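Local coordinates for protein tyrosinase (Burkholderia thailandensis, PDB 5ZRD) that is a dicopper tyrosinase (monophenol monooxygenase) that probably hydroxylates monophenols to catechols, working efficiently at acidic pH, at residues R9-V14 against V112-D118; I132-E136 against N147-S151; V178-L182 against N208-L212. All coordinates share one frame; numbering follows the deposited sequence.

Interaction 1. Residues R9-V14 against V112-D118; sequences RVRRSV and VSMPFWD
Ser-13 lies on the ring of Phe-116: its CA sits 3.7 Å from the ring centroid, 13° off the normal, a CH-pi contact over the face. Phe-116 points away from 9-14 at CB, yet CG stands between the backbone N and the carbonyl carbon (chi1 56°), which folds the ring back under Ser-13, with the carbonyl O of Arg-11 at its edge. This is the tightly packed end, where Phe-116, Pro-115 and Val-14 are buried. A single beta bridge joins Ser-13 and Phe-116: Val-14 N donates to Phe-116 O at 2.8 Å, nearly straight at 173°, while the bond from Phe-116 N to Arg-12 O is less certain. Beyond it Val-14 CG2 meets Pro-115 CG at 3.7 Å. The other end is looser, with Arg-9, Val-10 and Ser-113 partly exposed. There Arg-9 bends at chi3 and brings NH1 to Ser-113 OG, 2.8 Å away and in the guanidinium plane, while Val-10 directs its CB away from the loop. Arg-11 instead runs inward past Met-114 O to Tyr-400 and Glu-102, which also pairs with Arg-9. Strand 9-11, paired with 398-400, is thus joined to the loop following helix 90-108. Backbone bonding and ring packing hold the basic N-terminal segment at one end and an arginine-serine bond at the other, where Glu-102 would be expected to offset part of the positive charge of Arg-9 and Arg-11.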
loop_
_atom_site.group_PDB
_atom_site.type_symbol
_atom_site.label_atom_id
_atom_site.label_comp_id
_atom_site.label_asym_id
_atom_site.label_seq_id
_atom_site.Cartn_x
_atom_site.Cartn_y
_atom_site.Cartn_z
ATOM N N ARG A 9 -33.040 38.526 -9.593
ATOM C CA ARG A 9 -34.133 37.587 -9.209
ATOM C C ARG A 9 -34.261 37.501 -7.684
ATOM O O ARG A 9 -33.261 37.583 -6.958
ATOM C CB ARG A 9 -33.844 36.151 -9.639
ATOM C CG ARG A 9 -33.797 35.915 -11.139
ATOM C CD ARG A 9 -33.811 34.422 -11.386
ATOM N NE ARG A 9 -32.474 33.900 -11.185
ATOM C CZ ARG A 9 -32.051 33.277 -10.085
ATOM N NH1 ARG A 9 -32.890 32.975 -9.096
ATOM N NH2 ARG A 9 -30.778 32.946 -10.011
ATOM N N VAL A 10 -35.472 37.296 -7.211
ATOM C CA VAL A 10 -35.759 37.296 -5.801
ATOM C C VAL A 10 -36.110 35.875 -5.344
ATOM O O VAL A 10 -37.196 35.409 -5.606
ATOM C CB VAL A 10 -36.905 38.269 -5.470
ATOM C CG1 VAL A 10 -37.109 38.383 -3.964
ATOM C CG2 VAL A 10 -36.649 39.644 -6.080
ATOM N N ARG A 11 -35.172 35.241 -4.622
ATOM C CA ARG A 11 -35.422 34.010 -3.854
ATOM C C ARG A 11 -36.380 34.348 -2.723
ATOM O O ARG A 11 -36.067 35.232 -1.945
ATOM C CB ARG A 11 -34.127 33.416 -3.290
ATOM C CG ARG A 11 -33.323 32.655 -4.331
ATOM C CD ARG A 11 -32.127 31.916 -3.804
ATOM N NE ARG A 11 -31.328 31.366 -4.891
ATOM C CZ ARG A 11 -30.157 30.752 -4.701
ATOM N NH1 ARG A 11 -29.659 30.644 -3.475
ATOM N NH2 ARG A 11 -29.474 30.270 -5.726
ATOM N N ARG A 12 -37.513 33.640 -2.647
ATOM C CA ARG A 12 -38.557 33.962 -1.680
ATOM C C ARG A 12 -38.797 32.796 -0.696
ATOM O O ARG A 12 -38.381 31.630 -0.899
ATOM C CB ARG A 12 -39.860 34.323 -2.399
ATOM C CG ARG A 12 -39.805 35.625 -3.182
ATOM C CD ARG A 12 -41.186 36.137 -3.575
ATOM N NE ARG A 12 -41.113 37.397 -4.312
ATOM C CZ ARG A 12 -40.711 38.575 -3.804
ATOM N NH1 ARG A 12 -40.583 38.741 -2.492
ATOM N NH2 ARG A 12 -40.422 39.577 -4.628
ATOM N N SER A 13 -39.445 33.141 0.399
ATOM C CA SER A 13 -39.794 32.169 1.422
ATOM C C SER A 13 -40.813 31.162 0.866
ATOM O O SER A 13 -41.843 31.570 0.329
ATOM C CB SER A 13 -40.336 32.849 2.648
ATOM O OG SER A 13 -41.032 31.925 3.469
ATOM N N VAL A 14 -40.532 29.865 1.043
ATOM C CA VAL A 14 -41.399 28.796 0.567
ATOM C C VAL A 14 -42.776 28.934 1.224
ATOM O O VAL A 14 -43.803 28.669 0.602
ATOM C CB VAL A 14 -40.788 27.397 0.794
ATOM C CG1 VAL A 14 -41.313 26.717 2.044
ATOM C CG2 VAL A 14 -41.045 26.495 -0.403
ATOM N N VAL A 112 -36.928 30.331 -13.091
ATOM C CA VAL A 112 -37.502 29.957 -11.772
ATOM C C VAL A 112 -36.397 30.193 -10.720
ATOM O O VAL A 112 -35.180 30.137 -11.039
ATOM C CB VAL A 112 -38.048 28.514 -11.721
ATOM C CG1 VAL A 112 -36.941 27.489 -11.650
ATOM C CG2 VAL A 112 -38.992 28.297 -10.549
ATOM N N SER A 113 -36.835 30.471 -9.496
ATOM C CA SER A 113 -35.963 30.710 -8.331
ATOM C C SER A 113 -36.201 29.655 -7.239
ATOM O O SER A 113 -37.355 29.283 -6.889
ATOM C CB SER A 113 -36.171 32.108 -7.760
ATOM O OG SER A 113 -35.697 33.086 -8.679
ATOM N N MET A 114 -35.088 29.232 -6.661
ATOM C CA MET A 114 -35.118 28.298 -5.566
ATOM C C MET A 114 -35.489 29.066 -4.298
ATOM O O MET A 114 -34.752 29.939 -3.886
ATOM C CB MET A 114 -33.743 27.642 -5.403
ATOM C CG MET A 114 -33.683 26.622 -4.283
ATOM S SD MET A 114 -34.746 25.182 -4.564
ATOM C CE MET A 114 -35.195 24.806 -2.871
ATOM N N PRO A 115 -36.631 28.750 -3.687
ATOM C CA PRO A 115 -36.995 29.468 -2.482
ATOM C C PRO A 115 -36.287 28.873 -1.264
ATOM O O PRO A 115 -35.583 27.861 -1.407
ATOM C CB PRO A 115 -38.507 29.258 -2.322
ATOM C CG PRO A 115 -38.751 27.930 -2.981
ATOM C CD PRO A 115 -37.667 27.761 -4.030
ATOM N N PHE A 116 -36.516 29.500 -0.110
ATOM C CA PHE A 116 -35.883 29.098 1.142
ATOM C C PHE A 116 -36.970 28.675 2.137
ATOM O O PHE A 116 -38.031 29.286 2.246
ATOM C CB PHE A 116 -34.984 30.194 1.730
ATOM C CG PHE A 116 -35.632 31.532 1.991
ATOM C CD1 PHE A 116 -35.640 32.518 1.012
ATOM C CD2 PHE A 116 -36.189 31.828 3.223
ATOM C CE1 PHE A 116 -36.224 33.758 1.241
ATOM C CE2 PHE A 116 -36.765 33.072 3.459
ATOM C CZ PHE A 116 -36.793 34.033 2.462
ATOM N N TRP A 117 -36.700 27.603 2.855
ATOM C CA TRP A 117 -37.478 27.305 4.051
ATOM C C TRP A 117 -36.997 28.225 5.155
ATOM O O TRP A 117 -35.911 28.038 5.681
ATOM C CB TRP A 117 -37.349 25.841 4.480
ATOM C CG TRP A 117 -37.911 25.564 5.839
ATOM C CD1 TRP A 117 -38.909 26.228 6.493
ATOM C CD2 TRP A 117 -37.523 24.493 6.696
ATOM N NE1 TRP A 117 -39.138 25.663 7.718
ATOM C CE2 TRP A 117 -38.336 24.567 7.850
ATOM C CE3 TRP A 117 -36.594 23.465 6.588
ATOM C CZ2 TRP A 117 -38.194 23.686 8.920
ATOM C CZ3 TRP A 117 -36.457 22.597 7.644
ATOM C CH2 TRP A 117 -37.254 22.696 8.788
ATOM N N ASP A 118 -37.818 29.212 5.460
ATOM C CA ASP A 118 -37.538 30.128 6.537
ATOM C C ASP A 118 -37.731 29.442 7.896
ATOM O O ASP A 118 -38.825 29.464 8.458
ATOM C CB ASP A 118 -38.396 31.399 6.436
ATOM C CG ASP A 118 -37.873 32.518 7.345
ATOM O OD1 ASP A 118 -37.086 32.246 8.301
ATOM O OD2 ASP A 118 -38.267 33.664 7.106
#

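Interaction 2. Residues I132-E136 against N147-S151; sequences ILTQE and NPLRS
Asn-147 turns its amide toward the carbonyls of Ile-132 and Gln-135, at the head of a type I beta turn, Asn-147 to Arg-150, that follows strands 137-140 and 143-146, which probably form a hairpin. With CG anti to the backbone N (chi1 178°), ND2 reaches two acceptors: Ile-132 O at 2.6 Å, tilted from the amide plane, and Gln-135 O at 2.9 Å, close to that plane. Two bonds thus grip one NH2 group. Asn-147 N adds a straight bond to Glu-136 O, 3.1 Å long, although the donor stands above the carbonyl plane. Arg-150, bent at chi2 and chi3, brings NE and NH2 to Thr-134 O through two weak bonds; CG of Glu-136 lies over one face of its guanidinium, and the carboxylate, turned almost perpendicular to that plane, could add only a through-space charge attraction, too far for a salt bridge. Apolar packing flanks the amide, where Leu-149 CD1 touches both Ile-132 CG1 (4.0 Å) and Leu-133 CD2 (4.1 Å). Further out, Phe-318 of helix 315-334 touches both leucines, and Trp-36 of helix 27-41 touches Leu-149. Arg-179 ties the two segments together by donating to Leu-133 O and Leu-149 O. The amide is itself held from behind by an Asx turn, in which Leu-149 N donates to Asn-147 OD1 at 3.0 Å, from above the plane of the side-chain carbonyl.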
loop_
_atom_site.group_PDB
_atom_site.type_symbol
_atom_site.label_atom_id
_atom_site.label_comp_id
_atom_site.label_asym_id
_atom_site.label_seq_id
_atom_site.Cartn_x
_atom_site.Cartn_y
_atom_site.Cartn_z
ATOM N N ILE A 132 -46.032 22.052 2.102
ATOM C CA ILE A 132 -45.657 21.810 0.684
ATOM C C ILE A 132 -44.425 20.905 0.640
ATOM O O ILE A 132 -44.272 20.188 -0.324
ATOM C CB ILE A 132 -45.437 23.109 -0.125
ATOM C CG1 ILE A 132 -45.104 22.841 -1.597
ATOM C CG2 ILE A 132 -44.355 23.969 0.505
ATOM C CD1 ILE A 132 -46.134 22.027 -2.326
ATOM N N LEU A 133 -43.552 20.955 1.652
ATOM C CA LEU A 133 -42.321 20.118 1.703
ATOM C C LEU A 133 -42.617 18.730 2.284
ATOM O O LEU A 133 -41.759 17.871 2.191
ATOM C CB LEU A 133 -41.250 20.792 2.571
ATOM C CG LEU A 133 -40.792 22.188 2.156
ATOM C CD1 LEU A 133 -39.633 22.658 3.035
ATOM C CD2 LEU A 133 -40.400 22.216 0.693
ATOM N N THR A 134 -43.759 18.512 2.922
ATOM C CA THR A 134 -44.025 17.178 3.528
ATOM C C THR A 134 -45.211 16.436 2.884
ATOM O O THR A 134 -45.253 15.214 2.975
ATOM C CB THR A 134 -44.285 17.296 5.029
ATOM O OG1 THR A 134 -45.420 18.141 5.254
ATOM C CG2 THR A 134 -43.073 17.854 5.744
ATOM N N GLN A 135 -46.151 17.135 2.245
ATOM C CA GLN A 135 -47.407 16.499 1.799
ATOM C C GLN A 135 -47.145 15.513 0.651
ATOM O O GLN A 135 -46.164 15.654 -0.116
ATOM C CB GLN A 135 -48.442 17.552 1.392
ATOM C CG GLN A 135 -48.119 18.191 0.051
ATOM C CD GLN A 135 -48.891 19.464 -0.183
ATOM O OE1 GLN A 135 -49.085 20.252 0.733
ATOM N NE2 GLN A 135 -49.332 19.669 -1.417
ATOM N N GLU A 136 -48.083 14.554 0.541
ATOM C CA GLU A 136 -47.993 13.361 -0.334
ATOM C C GLU A 136 -48.167 13.738 -1.797
ATOM O O GLU A 136 -47.528 13.136 -2.663
ATOM C CB GLU A 136 -49.053 12.312 0.010
ATOM C CG GLU A 136 -48.715 11.510 1.261
ATOM C CD GLU A 136 -49.464 10.198 1.446
ATOM O OE1 GLU A 136 -50.446 9.928 0.677
ATOM O OE2 GLU A 136 -49.057 9.440 2.357
ATOM N N ASN A 147 -45.813 14.551 -4.772
ATOM C CA ASN A 147 -45.041 15.740 -4.468
ATOM C C ASN A 147 -43.550 15.406 -4.618
ATOM O O ASN A 147 -43.034 14.631 -3.861
ATOM C CB ASN A 147 -45.343 16.209 -3.045
ATOM C CG ASN A 147 -44.545 17.428 -2.621
ATOM O OD1 ASN A 147 -43.862 18.038 -3.431
ATOM N ND2 ASN A 147 -44.623 17.791 -1.357
ATOM N N PRO A 148 -42.855 15.979 -5.606
ATOM C CA PRO A 148 -41.438 15.664 -5.740
ATOM C C PRO A 148 -40.554 16.140 -4.572
ATOM O O PRO A 148 -39.405 15.717 -4.482
ATOM C CB PRO A 148 -41.006 16.435 -6.995
ATOM C CG PRO A 148 -41.849 17.663 -6.938
ATOM C CD PRO A 148 -43.170 17.203 -6.351
ATOM N N LEU A 149 -41.082 16.996 -3.692
ATOM C CA LEU A 149 -40.303 17.624 -2.604
ATOM C C LEU A 149 -40.324 16.781 -1.310
ATOM O O LEU A 149 -39.469 17.019 -0.455
ATOM C CB LEU A 149 -40.877 19.018 -2.321
ATOM C CG LEU A 149 -41.160 19.900 -3.537
ATOM C CD1 LEU A 149 -41.727 21.265 -3.093
ATOM C CD2 LEU A 149 -39.896 20.076 -4.346
ATOM N N ARG A 150 -41.250 15.817 -1.150
ATOM C CA ARG A 150 -41.331 15.051 0.090
ATOM C C ARG A 150 -40.203 14.021 0.182
ATOM O O ARG A 150 -39.816 13.659 1.278
ATOM C CB ARG A 150 -42.685 14.366 0.288
ATOM C CG ARG A 150 -43.065 13.262 -0.689
ATOM C CD ARG A 150 -43.903 12.201 0.027
ATOM N NE ARG A 150 -44.604 12.691 1.228
ATOM C CZ ARG A 150 -44.928 11.959 2.303
ATOM N NH1 ARG A 150 -44.404 10.759 2.479
ATOM N NH2 ARG A 150 -45.798 12.427 3.188
ATOM N N SER A 151 -39.651 13.581 -0.936
ATOM C CA SER A 151 -38.679 12.511 -0.903
ATOM C C SER A 151 -38.223 12.267 -2.331
ATOM O O SER A 151 -38.733 12.872 -3.297
ATOM C CB SER A 151 -39.244 11.258 -0.305
ATOM O OG SER A 151 -40.419 10.901 -1.025
#

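Interaction 3. Residues V178-L182 against N208-L212; sequences VRYPL and NTELL
Tyr-180 and Pro-181 bring the loop 178-182 against one side of helix 205-221, meeting Asn-208, Leu-211 and Leu-212. The aromatic part of the contact is edge-on. The ring of Tyr-180 reaches the helix backbone along its CD1-CE1 side, with CE1 3.5 Å from Leu-211 O and CD1 3.7 Å from Leu-212 CA, both near the ring plane. A chi1 of 175° swings the ring out opposite the backbone N and brings it to the helix although CB does not point there; Tyr-180 O also packs on Leu-212 CB. A cis peptide bond precedes Pro-181, and this proline sets its CB over the centre of the tyrosine ring, 4.0 Å above the plane, so one face is covered by its own neighbour while the edge meets the helix. Apolar contacts come next: Tyr-180 CE1 lies 4.1 Å from Leu-211 CB, Pro-181 CG faces Leu-211 CD1, and Arg-179 CB touches Leu-212 CD2 at 4.2 Å. Polar groups take part mainly by van der Waals contact. Asn-208 crosses Pro-181 at about a right angle, its OD1 3.5 Å from Pro-181 CG, while its ND2 touches Leu-182 CD2 and donates to Phe-202 O. Within the loop, Leu-182 N bonds to Arg-179 O at 2.9 Å, holding the turn around the cis proline. The guanidinium of Arg-179 pairs with Asp-313, and Pro-181 O accepts from His-198. Between loop and helix the fit therefore rests on shape and dispersion, with Arg-179 and the ND2 of Asn-208 bonded to residues beyond the contact.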
loop_
_atom_site.group_PDB
_atom_site.type_symbol
_atom_site.label_atom_id
_atom_site.label_comp_id
_atom_site.label_asym_id
_atom_site.label_seq_id
_atom_site.Cartn_x
_atom_site.Cartn_y
_atom_site.Cartn_z
ATOM N N VAL A 178 -35.804 9.056 3.487
ATOM C CA VAL A 178 -36.661 9.218 4.650
ATOM C C VAL A 178 -36.103 10.268 5.607
ATOM O O VAL A 178 -34.934 10.485 5.684
ATOM C CB VAL A 178 -36.855 7.885 5.403
ATOM C CG1 VAL A 178 -37.463 6.853 4.477
ATOM C CG2 VAL A 178 -35.569 7.352 6.032
ATOM N N ARG A 179 -37.029 10.824 6.369
ATOM C CA ARG A 179 -36.822 11.770 7.420
ATOM C C ARG A 179 -37.272 11.135 8.734
ATOM O O ARG A 179 -37.933 10.086 8.737
ATOM C CB ARG A 179 -37.654 13.021 7.131
ATOM C CG ARG A 179 -37.182 13.804 5.906
ATOM C CD ARG A 179 -38.252 14.727 5.362
ATOM N NE ARG A 179 -37.834 15.320 4.086
ATOM C CZ ARG A 179 -38.658 15.972 3.295
ATOM N NH1 ARG A 179 -39.856 16.291 3.753
ATOM N NH2 ARG A 179 -38.309 16.279 2.053
ATOM N N TYR A 180 -36.851 11.744 9.830
ATOM C CA TYR A 180 -37.381 11.437 11.131
ATOM C C TYR A 180 -38.897 11.283 10.998
ATOM O O TYR A 180 -39.506 12.116 10.373
ATOM C CB TYR A 180 -37.010 12.570 12.074
ATOM C CG TYR A 180 -37.551 12.515 13.474
ATOM C CD1 TYR A 180 -38.803 13.038 13.781
ATOM C CD2 TYR A 180 -36.780 12.019 14.512
ATOM C CE1 TYR A 180 -39.309 12.997 15.072
ATOM C CE2 TYR A 180 -37.261 11.983 15.811
ATOM C CZ TYR A 180 -38.528 12.486 16.093
ATOM O OH TYR A 180 -38.964 12.525 17.385
ATOM N N PRO A 181 -39.490 10.246 11.584
ATOM C CA PRO A 181 -38.837 9.376 12.611
ATOM C C PRO A 181 -38.384 8.035 12.029
ATOM O O PRO A 181 -38.154 7.091 12.772
ATOM C CB PRO A 181 -39.969 9.106 13.609
ATOM C CG PRO A 181 -41.145 8.946 12.672
ATOM C CD PRO A 181 -40.937 9.984 11.580
ATOM N N LEU A 182 -38.224 7.976 10.717
ATOM C CA LEU A 182 -37.849 6.722 10.010
ATOM C C LEU A 182 -36.327 6.582 9.824
ATOM O O LEU A 182 -35.551 7.560 9.884
ATOM C CB LEU A 182 -38.538 6.697 8.643
ATOM C CG LEU A 182 -40.068 6.702 8.663
ATOM C CD1 LEU A 182 -40.626 6.450 7.257
ATOM C CD2 LEU A 182 -40.579 5.643 9.617
ATOM N N ASN A 208 -46.308 10.483 11.617
ATOM C CA ASN A 208 -44.891 10.678 11.367
ATOM C C ASN A 208 -44.615 12.168 11.114
ATOM O O ASN A 208 -43.775 12.725 11.772
ATOM C CB ASN A 208 -44.407 9.749 10.242
ATOM C CG ASN A 208 -44.365 8.298 10.681
ATOM O OD1 ASN A 208 -44.471 7.999 11.872
ATOM N ND2 ASN A 208 -44.196 7.386 9.740
ATOM N N THR A 209 -45.368 12.800 10.210
ATOM C CA THR A 209 -45.279 14.248 9.931
ATOM C C THR A 209 -45.546 15.092 11.186
ATOM O O THR A 209 -44.920 16.150 11.380
ATOM C CB THR A 209 -46.280 14.649 8.841
ATOM O OG1 THR A 209 -45.894 13.980 7.656
ATOM C CG2 THR A 209 -46.350 16.134 8.564
ATOM N N GLU A 210 -46.491 14.669 12.014
ATOM C CA GLU A 210 -46.730 15.387 13.301
ATOM C C GLU A 210 -45.487 15.278 14.192
ATOM O O GLU A 210 -45.041 16.290 14.759
ATOM C CB GLU A 210 -47.987 14.877 14.024
ATOM C CG GLU A 210 -49.278 15.270 13.304
ATOM C CD GLU A 210 -50.557 14.610 13.805
ATOM O OE1 GLU A 210 -50.581 14.150 14.960
ATOM O OE2 GLU A 210 -51.527 14.552 13.024
ATOM N N LEU A 211 -44.945 14.066 14.314
ATOM C CA LEU A 211 -43.760 13.867 15.126
ATOM C C LEU A 211 -42.600 14.729 14.600
ATOM O O LEU A 211 -41.840 15.340 15.399
ATOM C CB LEU A 211 -43.385 12.384 15.110
ATOM C CG LEU A 211 -44.261 11.471 15.975
ATOM C CD1 LEU A 211 -43.890 10.012 15.750
ATOM C CD2 LEU A 211 -44.137 11.813 17.453
ATOM N N LEU A 212 -42.448 14.784 13.278
ATOM C CA LEU A 212 -41.331 15.520 12.709
ATOM C C LEU A 212 -41.555 17.006 13.015
ATOM O O LEU A 212 -40.644 17.704 13.431
ATOM C CB LEU A 212 -41.232 15.222 11.211
ATOM C CG LEU A 212 -40.339 16.154 10.384
ATOM C CD1 LEU A 212 -38.917 16.167 10.913
ATOM C CD2 LEU A 212 -40.330 15.746 8.942
#

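Interactions 1 and 2 are mostly buried, interaction 3 only partly. Main-chain bonds matter in the first two, as a bridge between a basic N-terminal segment and a loop in interaction 1, and as carbonyls gathered by side chains in interaction 2; interaction 3 is van der Waals packing of a loop on a helix. Interactions 1 and 2 meet through apolar contacts, Trp-117 with Leu-133 and Val-14 with Ile-132, and both have side chains on helix 315-334, which carries the copper ligand His-320. Interactions 2 and 3 share an arginine, Arg-179, and also pack Thr-134 against Thr-209. Interactions 1 and 3 do not touch; their nearest atoms are about 7 Å apart.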